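Local coordinates for methyl-accepting chemotaxis protein, putative (Geobacter sulfurreducens, PDB 3OOV), which probably acts in chemotaxis signalling; the crystallised fragment contains a GAF domain, a fold that in many relatives binds small-molecule ligands, at residues L32-V37 with V132-S137. Sequence-based numbering, arbitrary orientation.
Sequences LGYERV and VDNRSS
R36 and R135 lay their guanidinium groups flat on one another, centres 3.8 Å apart and planes within 5° of parallel, although both would carry positive charge. Each is held by a carboxylate of its own segment, which probably offsets the repulsion. R135 grips D133 side-on, NE to OD1 and NH2 to OD2, while R36 NE gives a nearly straight bond (171°) to E35 OE2. CB and CG of R36 lie against the D133 carboxylate, CB 3.3 Å from OD2. NH1 and NH2 of R135 also reach the carbonyls of R108 and A109.

Backbone bonds in both directions between R36 and D133 make an antiparallel hydrogen-bonded pair, where strand 36-42 begins and strand 125-133 ends. These are neighbouring central strands of the antiparallel GAF-domain sheet.

Beyond the strands, side chains take over the polar pairing. OD1 of N134 accepts E35 N at 2.8 Å, almost in line with its C=O bond. E35, with CG anti to the backbone N (chi1 -169°), extends to the type I turn 134-137, where OE1 takes S136 N on its syn lone pair at 2.9 Å and S136 OG from above the carboxylate plane.

On the face bearing V37 and V132, apolar contacts prevail: V132 CG1 lies 3.8 Å from Y34 CB and 4.2 Å from V37 CG2. V37 packs on helix 17-31 and V132 on helix 143-167. The Y34 hydroxyl bonds to D145.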
# COMPACT_ATOMS: atom_id res chain seq x y z
N LEU A 32 -17.41 -2.42 14.51
CA LEU A 32 -16.84 -1.22 13.87
C LEU A 32 -17.68 -0.76 12.68
O LEU A 32 -17.37 0.25 12.05
CB LEU A 32 -15.44 -1.49 13.41
CG LEU A 32 -14.24 -1.23 14.34
CD1 LEU A 32 -14.54 -0.73 15.76
CD2 LEU A 32 -13.34 -2.43 14.42
N GLY A 33 -18.71 -1.48 12.34
CA GLY A 33 -19.58 -0.92 11.29
C GLY A 33 -19.09 -1.03 9.84
O GLY A 33 -19.77 -0.49 8.93
N TYR A 34 -17.99 -1.76 9.55
CA TYR A 34 -17.68 -2.04 8.09
C TYR A 34 -18.73 -2.94 7.54
O TYR A 34 -19.07 -3.96 8.16
CB TYR A 34 -16.29 -2.68 7.87
CG TYR A 34 -15.26 -1.67 8.28
CD1 TYR A 34 -15.02 -0.58 7.46
CD2 TYR A 34 -14.68 -1.71 9.54
CE1 TYR A 34 -14.15 0.40 7.82
CE2 TYR A 34 -13.79 -0.72 9.94
CZ TYR A 34 -13.51 0.33 9.02
OH TYR A 34 -12.64 1.38 9.33
N GLU A 35 -19.20 -2.62 6.36
CA GLU A 35 -20.40 -3.21 5.83
C GLU A 35 -20.15 -4.65 5.28
O GLU A 35 -20.95 -5.53 5.51
CB GLU A 35 -20.86 -2.28 4.68
CG GLU A 35 -22.21 -2.59 4.18
CD GLU A 35 -22.47 -2.14 2.69
OE1 GLU A 35 -22.18 -0.91 2.41
OE2 GLU A 35 -22.99 -3.03 1.85
N ARG A 36 -19.06 -4.87 4.53
CA ARG A 36 -18.72 -6.16 3.97
C ARG A 36 -17.28 -6.51 4.35
O ARG A 36 -16.37 -5.71 4.14
CB ARG A 36 -18.84 -6.12 2.44
CG ARG A 36 -20.05 -5.46 1.96
CD ARG A 36 -21.23 -6.38 1.77
NE ARG A 36 -22.36 -5.66 1.17
CZ ARG A 36 -23.18 -6.15 0.22
NH1 ARG A 36 -23.00 -7.38 -0.29
NH2 ARG A 36 -24.19 -5.41 -0.25
N VAL A 37 -17.10 -7.67 4.97
CA VAL A 37 -15.80 -8.10 5.44
C VAL A 37 -15.65 -9.53 4.96
O VAL A 37 -16.41 -10.44 5.36
CB VAL A 37 -15.61 -8.02 6.96
CG1 VAL A 37 -14.20 -8.56 7.38
CG2 VAL A 37 -15.78 -6.54 7.42
N VAL A 132 -12.37 -5.66 2.21
CA VAL A 132 -13.34 -4.91 2.99
C VAL A 132 -13.94 -3.78 2.12
O VAL A 132 -13.22 -3.16 1.30
CB VAL A 132 -12.76 -4.33 4.31
CG1 VAL A 132 -13.87 -3.56 5.14
CG2 VAL A 132 -12.19 -5.42 5.22
N ASP A 133 -15.26 -3.56 2.25
CA ASP A 133 -15.91 -2.46 1.56
C ASP A 133 -17.13 -1.92 2.30
O ASP A 133 -17.72 -2.62 3.15
CB ASP A 133 -16.25 -2.80 0.10
CG ASP A 133 -17.46 -3.69 -0.03
OD1 ASP A 133 -18.58 -3.13 0.13
OD2 ASP A 133 -17.31 -4.95 -0.22
N ASN A 134 -17.47 -0.64 2.00
CA ASN A 134 -18.71 0.01 2.50
C ASN A 134 -19.46 0.46 1.21
O ASN A 134 -19.70 1.64 0.99
CB ASN A 134 -18.31 1.23 3.36
CG ASN A 134 -17.87 0.86 4.78
OD1 ASN A 134 -18.24 -0.19 5.32
ND2 ASN A 134 -17.11 1.75 5.41
N ARG A 135 -19.75 -0.48 0.32
CA ARG A 135 -20.19 -0.09 -1.02
C ARG A 135 -21.51 0.70 -1.06
O ARG A 135 -21.82 1.26 -2.07
CB ARG A 135 -20.34 -1.33 -1.90
CG ARG A 135 -21.63 -2.17 -1.62
CD ARG A 135 -21.57 -3.57 -2.34
NE ARG A 135 -20.46 -4.39 -1.84
CZ ARG A 135 -20.23 -5.67 -2.19
NH1 ARG A 135 -21.00 -6.26 -3.07
NH2 ARG A 135 -19.22 -6.37 -1.65
N SER A 136 -22.33 0.65 -0.00
CA SER A 136 -23.59 1.36 -0.08
C SER A 136 -23.41 2.79 0.45
O SER A 136 -24.29 3.62 0.30
CB SER A 136 -24.73 0.59 0.61
OG SER A 136 -24.74 0.91 1.96
N SER A 137 -22.24 3.07 1.02
CA SER A 137 -21.93 4.43 1.41
C SER A 137 -21.14 5.08 0.27
O SER A 137 -20.37 4.42 -0.47
CB SER A 137 -21.18 4.46 2.74
OG SER A 137 -20.67 5.78 3.03